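Local coordinates for protein phenylacetaldehyde dehydrogenase (Burkholderia cenocepacia, PDB 4O5H) that probably oxidises phenylacetaldehyde to phenylacetate with NAD+ as a member of the aldehyde dehydrogenase family, at residues 492-495 and 496-500; 136-139 and 140-144. All coordinates share one frame; numbering follows the deposited sequence.

Both interactions are local, each within one helix. Interaction 2 comes first along the chain, near the end of the long helix 124-145. Interaction 1 comes some 350 residues later, in the short helix 493-499 near the C-terminus. Their centres are 12 Å apart, because the fold brings the two helices side by side. V496 CG1 lies 3.5 Å from M142 CE, and I497 CD1 lies 3.7 Å from M142 SD. Helix 187-201 packs against residues of both interactions. The short helix leads straight into strand 501-509, which pairs with strand 166-181. The C-terminal part of the aldehyde dehydrogenase chain is thus packed onto a helix from its N-terminal part.

Interaction 1 of 2, residues 492-495 and 496-500; sequences LGRA and VIDQY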
ATOM      1  N   LEU A 492      -2.132  13.786  -1.733  1.00 12.36           N
ATOM      2  CA  LEU A 492      -2.741  14.967  -1.088  1.00 11.89           C
ATOM      3  C   LEU A 492      -3.430  14.676   0.234  1.00 11.10           C
ATOM      4  O   LEU A 492      -3.643  13.540   0.626  1.00  9.67           O
ATOM      5  CB  LEU A 492      -3.677  15.690  -2.056  1.00 12.24           C
ATOM      6  CG  LEU A 492      -3.050  16.103  -3.395  1.00 12.87           C
ATOM      7  CD1 LEU A 492      -4.096  16.763  -4.287  1.00 13.90           C
ATOM      8  CD2 LEU A 492      -1.926  17.090  -3.151  1.00 13.48           C
ATOM      9  N   GLY A 493      -3.760  15.751   0.939  1.00 11.38           N
ATOM     10  CA  GLY A 493      -4.463  15.653   2.209  1.00 11.87           C
ATOM     11  C   GLY A 493      -3.640  15.107   3.342  1.00 12.70           C
ATOM     12  O   GLY A 493      -2.428  14.866   3.227  1.00 12.08           O
ATOM     13  N   ARG A 494      -4.314  14.890   4.454  1.00 13.95           N
ATOM     14  CA  ARG A 494      -3.730  14.166   5.568  1.00 15.11           C
ATOM     15  C   ARG A 494      -3.311  12.761   5.150  1.00 13.88           C
ATOM     16  O   ARG A 494      -2.306  12.230   5.647  1.00 13.22           O
ATOM     17  CB  ARG A 494      -4.748  14.073   6.709  1.00 18.09           C
ATOM     18  CG  ARG A 494      -4.189  13.492   7.975  1.00 21.31           C
ATOM     19  CD  ARG A 494      -5.005  14.003   9.143  1.00 26.37           C
ATOM     20  NE  ARG A 494      -6.404  13.659   8.964  1.00 29.65           N
ATOM     21  CZ  ARG A 494      -6.919  12.481   9.300  1.00 37.08           C
ATOM     22  NH1 ARG A 494      -6.144  11.530   9.828  1.00 38.87           N
ATOM     23  NH2 ARG A 494      -8.225  12.243   9.132  1.00 41.91           N
ATOM     24  N   ALA A 495      -4.060  12.154   4.246  1.00 12.63           N
ATOM     25  CA  ALA A 495      -3.773  10.765   3.832  1.00 12.47           C
ATOM     26  C   ALA A 495      -2.353  10.593   3.317  1.00 12.30           C
ATOM     27  O   ALA A 495      -1.663   9.630   3.669  1.00 12.07           O
ATOM     28  CB  ALA A 495      -4.782  10.293   2.807  1.00 12.34           C
ATOM     29  N   VAL A 496      -1.891  11.498   2.467  1.00 12.51           N
ATOM     30  CA  VAL A 496      -0.577  11.256   1.814  1.00 13.24           C
ATOM     31  C   VAL A 496       0.517  11.344   2.848  1.00 13.83           C
ATOM     32  O   VAL A 496       1.481  10.583   2.825  1.00 13.71           O
ATOM     33  CB  VAL A 496      -0.316  12.192   0.598  1.00 13.23           C
ATOM     34  CG1 VAL A 496      -0.104  13.638   1.039  1.00 13.43           C
ATOM     35  CG2 VAL A 496       0.862  11.711  -0.206  1.00 13.15           C
ATOM     36  N   ILE A 497       0.346  12.239   3.809  1.00 15.33           N
ATOM     37  CA  ILE A 497       1.305  12.372   4.885  1.00 16.81           C
ATOM     38  C   ILE A 497       1.498  11.048   5.603  1.00 17.90           C
ATOM     39  O   ILE A 497       2.634  10.552   5.804  1.00 18.95           O
ATOM     40  CB  ILE A 497       0.873  13.504   5.869  1.00 17.16           C
ATOM     41  CG1 ILE A 497       1.007  14.870   5.178  1.00 17.79           C
ATOM     42  CG2 ILE A 497       1.665  13.462   7.147  1.00 17.63           C
ATOM     43  CD1 ILE A 497       2.442  15.364   4.939  1.00 17.96           C
ATOM     44  N   ASP A 498       0.404  10.427   5.987  1.00 20.96           N
ATOM     45  CA  ASP A 498       0.510   9.116   6.636  1.00 22.35           C
ATOM     46  C   ASP A 498       1.193   8.090   5.742  1.00 20.79           C
ATOM     47  O   ASP A 498       1.883   7.211   6.217  1.00 22.03           O
ATOM     48  CB  ASP A 498      -0.871   8.597   7.099  1.00 25.42           C
ATOM     49  CG  ASP A 498      -1.497   9.466   8.219  1.00 29.94           C
ATOM     50  OD1 ASP A 498      -0.766  10.114   9.019  1.00 29.73           O
ATOM     51  OD2 ASP A 498      -2.758   9.503   8.275  1.00 35.97           O
ATOM     52  N   GLN A 499       0.994   8.185   4.440  1.00 19.09           N
ATOM     53  CA  GLN A 499       1.612   7.246   3.513  1.00 17.27           C
ATOM     54  C   GLN A 499       3.095   7.481   3.242  1.00 15.61           C
ATOM     55  O   GLN A 499       3.723   6.674   2.573  1.00 16.06           O
ATOM     56  CB  GLN A 499       0.802   7.219   2.211  1.00 18.94           C
ATOM     57  CG  GLN A 499      -0.621   6.684   2.486  1.00 20.78           C
ATOM     58  CD  GLN A 499      -1.469   6.486   1.223  1.00 22.62           C
ATOM     59  OE1 GLN A 499      -0.922   6.398   0.115  1.00 22.55           O
ATOM     60  NE2 GLN A 499      -2.802   6.424   1.396  1.00 21.99           N
ATOM     61  N   TYR A 500       3.646   8.589   3.722  1.00 13.47           N
ATOM     62  CA  TYR A 500       5.107   8.814   3.669  1.00 13.25           C
ATOM     63  C   TYR A 500       5.757   8.571   5.041  1.00 12.94           C
ATOM     64  O   TYR A 500       6.929   8.891   5.250  1.00 12.88           O
ATOM     65  CB  TYR A 500       5.422  10.219   3.178  1.00 13.50           C
ATOM     66  CG  TYR A 500       5.374  10.367   1.670  1.00 13.78           C
ATOM     67  CD1 TYR A 500       4.168  10.361   0.985  1.00 13.73           C
ATOM     68  CD2 TYR A 500       6.530  10.535   0.942  1.00 14.85           C
ATOM     69  CE1 TYR A 500       4.116  10.490  -0.405  1.00 13.83           C
ATOM     70  CE2 TYR A 500       6.494  10.689  -0.452  1.00 15.51           C
ATOM     71  CZ  TYR A 500       5.271  10.656  -1.113  1.00 15.09           C
ATOM     72  OH  TYR A 500       5.255  10.800  -2.482  1.00 15.96           O
TER
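V496 meets L492 and G493 near the N-terminal end of the short helix 493-499. The backbone bonds come first. V496 N donates to L492 O at 3.3 Å, from above the carbonyl plane. D498 N binds R494 O at 3.3 Å with a straighter N-H...O geometry. Q499 N binds A495 O at 3.1 Å. These i to i+4 bonds run through the short helix.

Two side chains set carbons against backbone polar atoms. V496 CG1 sits between its own backbone N and carbonyl carbon (chi1 69°). This places it 3.4 Å from G493 O and 3.4 Å from L492 N. Q499 CG stands beside its backbone N (chi1 -64°), 3.3 Å from A495 O, and the chain continues extended. Apolar packing reaches beyond the helix: V496 touches P197 on helix 187-201, and I497 touches W145 on helix 124-145.

The polar side-chain ends look to other partners. Q499 OE1 accepts a bond from R490 N, which ties the helix to the loop before it. R494 NH1 and D498 OD2 are 4.2 Å apart, too far for a salt bridge. OD2 lies off the guanidinium plane, so only a charge attraction is left. D498 OD1 instead forms a salt bridge with K172 NZ. R494 NH2 makes a weak hydrogen bond to S152 OG of the second subunit.

G493 has a positive phi (71°), a value that favours glycine, near the N-terminal end of the helix. The whole is a short helix packed against both helix 124-145 and helix 187-201 in the aldehyde dehydrogenase fold.

Interaction 2 of 2, residues 136-139 and 140-144; sequences AQCF and RYMAG
Q137 and R140 meet because both side chains bend. Q137 turns at chi2 (-77°), which brings the amide end round toward R140, although its CB points away from the later residues. R140 starts anti to its backbone nitrogen and then folds at chi3 (-63°), so its guanidinium returns toward Q137. The setting is an i to i+3 pair on a regular alpha helix, the long helix 124-145 of the aldehyde dehydrogenase fold.

The resulting bond is weak. R140 NH1 donates to Q137 OE1 at 3.4 Å. The oxygen lies at the guanidinium edge, near its plane, while the amide itself is turned 84° from that plane. Stronger partners hold the same arginine. NH1 also forms a salt bridge with E106, and NH2 forms one with D103, both on helix 91-107. These two carboxylates probably fix the guanidinium more firmly than the glutamine does. Q137 also packs on P159 of the second subunit.

The backbone is bonded in the usual i to i+4 way. R140 N binds A136 O, and Y141 N binds Q137 O at 2.8 Å. M142 N binds C138 O at 3.0 Å, and A143 N binds F139 O at 2.9 Å.

Other side chains pack outward. F139 touches L101 and I105 of helix 91-107 and also A192 and A196 of helix 187-201. C138 rests on W193.

Y141 has an aromatic and a polar contact with W145 one turn on. The two rings meet, and Y141 OH is hydrogen-bonded to W145 NE1.

M142 CG lies anti to its carbonyl carbon, beside the backbone N, which sets it 3.2 Å from C138 O; the chain then bends at chi2. The same CG lies 4.2 Å from C138 SG.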
ATOM      1  N   ALA A 136       2.796  25.513  -5.783  1.00  9.85           N
ATOM      2  CA  ALA A 136       3.160  26.323  -4.633  1.00  9.94           C
ATOM      3  C   ALA A 136       2.291  26.020  -3.424  1.00 10.06           C
ATOM      4  O   ALA A 136       2.793  25.858  -2.304  1.00  9.92           O
ATOM      5  CB  ALA A 136       3.107  27.815  -4.974  1.00 10.14           C
ATOM      6  N   GLN A 137       0.980  25.956  -3.627  1.00 10.27           N
ATOM      7  CA  GLN A 137       0.101  25.691  -2.508  1.00 10.52           C
ATOM      8  C   GLN A 137       0.321  24.301  -1.924  1.00  9.93           C
ATOM      9  O   GLN A 137       0.115  24.112  -0.743  1.00  9.61           O
ATOM     10  CB  GLN A 137      -1.394  25.867  -2.870  1.00 11.23           C
ATOM     11  CG  GLN A 137      -1.777  27.293  -3.166  1.00 12.37           C
ATOM     12  CD  GLN A 137      -1.935  28.167  -1.917  1.00 13.52           C
ATOM     13  OE1 GLN A 137      -1.540  27.804  -0.803  1.00 14.67           O
ATOM     14  NE2 GLN A 137      -2.452  29.357  -2.128  1.00 14.63           N
ATOM     15  N   CYS A 138       0.699  23.325  -2.758  1.00  9.58           N
ATOM     16  CA  CYS A 138       0.969  21.993  -2.255  1.00  9.28           C
ATOM     17  C   CYS A 138       2.139  22.033  -1.278  1.00  8.96           C
ATOM     18  O   CYS A 138       2.048  21.498  -0.193  1.00  8.65           O
ATOM     19  CB  CYS A 138       1.293  21.027  -3.384  1.00  9.36           C
ATOM     20  SG  CYS A 138       1.493  19.322  -2.813  1.00  9.79           S
ATOM     21  N   PHE A 139       3.243  22.714  -1.645  1.00  8.81           N
ATOM     22  CA  PHE A 139       4.337  22.886  -0.704  1.00  8.73           C
ATOM     23  C   PHE A 139       3.916  23.632   0.566  1.00  8.82           C
ATOM     24  O   PHE A 139       4.331  23.275   1.650  1.00  8.45           O
ATOM     25  CB  PHE A 139       5.534  23.583  -1.358  1.00  8.94           C
ATOM     26  CG  PHE A 139       6.355  22.669  -2.259  1.00  8.93           C
ATOM     27  CD1 PHE A 139       7.162  21.689  -1.694  1.00  8.92           C
ATOM     28  CD2 PHE A 139       6.259  22.765  -3.640  1.00  9.11           C
ATOM     29  CE1 PHE A 139       7.888  20.821  -2.501  1.00  9.05           C
ATOM     30  CE2 PHE A 139       7.004  21.908  -4.469  1.00  9.16           C
ATOM     31  CZ  PHE A 139       7.806  20.930  -3.891  1.00  9.07           C
ATOM     32  N   ARG A 140       3.091  24.664   0.427  1.00  9.07           N
ATOM     33  CA  ARG A 140       2.666  25.437   1.609  1.00  9.32           C
ATOM     34  C   ARG A 140       1.764  24.584   2.531  1.00  9.33           C
ATOM     35  O   ARG A 140       1.967  24.536   3.764  1.00  9.16           O
ATOM     36  CB  ARG A 140       1.935  26.735   1.192  1.00  9.58           C
ATOM     37  CG  ARG A 140       1.508  27.586   2.393  1.00  9.80           C
ATOM     38  CD  ARG A 140       1.078  28.965   1.968  1.00 10.30           C
ATOM     39  NE  ARG A 140       2.153  29.711   1.348  1.00 10.51           N
ATOM     40  CZ  ARG A 140       2.145  30.168   0.097  1.00 10.95           C
ATOM     41  NH1 ARG A 140       1.124  29.967  -0.717  1.00 11.11           N
ATOM     42  NH2 ARG A 140       3.192  30.853  -0.374  1.00 11.37           N
ATOM     43  N   TYR A 141       0.770  23.918   1.924  1.00  9.42           N
ATOM     44  CA  TYR A 141      -0.163  23.065   2.687  1.00  9.37           C
ATOM     45  C   TYR A 141       0.624  21.990   3.455  1.00  9.42           C
ATOM     46  O   TYR A 141       0.476  21.826   4.682  1.00  9.35           O
ATOM     47  CB  TYR A 141      -1.201  22.463   1.760  1.00  9.48           C
ATOM     48  CG  TYR A 141      -2.095  21.419   2.401  1.00  9.37           C
ATOM     49  CD1 TYR A 141      -3.218  21.779   3.093  1.00  9.60           C
ATOM     50  CD2 TYR A 141      -1.741  20.072   2.382  1.00  9.32           C
ATOM     51  CE1 TYR A 141      -4.015  20.826   3.712  1.00  9.56           C
ATOM     52  CE2 TYR A 141      -2.510  19.113   3.019  1.00  9.32           C
ATOM     53  CZ  TYR A 141      -3.663  19.504   3.666  1.00  9.49           C
ATOM     54  OH  TYR A 141      -4.433  18.541   4.315  1.00  9.64           O
ATOM     55  N   MET A 142       1.523  21.287   2.753  1.00  9.33           N
ATOM     56  CA  MET A 142       2.299  20.226   3.391  1.00  9.04           C
ATOM     57  C   MET A 142       3.304  20.745   4.421  1.00  8.88           C
ATOM     58  O   MET A 142       3.597  20.070   5.390  1.00  8.43           O
ATOM     59  CB  MET A 142       3.005  19.375   2.311  1.00  9.03           C
ATOM     60  CG  MET A 142       2.045  18.659   1.347  1.00  9.16           C
ATOM     61  SD  MET A 142       1.029  17.437   2.191  1.00  8.94           S
ATOM     62  CE  MET A 142      -0.207  17.165   0.924  1.00  9.25           C
ATOM     63  N   ALA A 143       3.841  21.938   4.195  1.00  9.00           N
ATOM     64  CA  ALA A 143       4.687  22.577   5.174  1.00  9.15           C
ATOM     65  C   ALA A 143       4.026  22.594   6.547  1.00  9.22           C
ATOM     66  O   ALA A 143       4.662  22.315   7.588  1.00  9.05           O
ATOM     67  CB  ALA A 143       5.041  24.001   4.775  1.00  9.41           C
ATOM     68  N   GLY A 144       2.756  22.885   6.553  1.00  9.13           N
ATOM     69  CA  GLY A 144       2.016  22.944   7.803  1.00  9.26           C
ATOM     70  C   GLY A 144       1.854  21.578   8.460  1.00  9.14           C
ATOM     71  O   GLY A 144       1.649  21.529   9.673  1.00  9.02           O
TER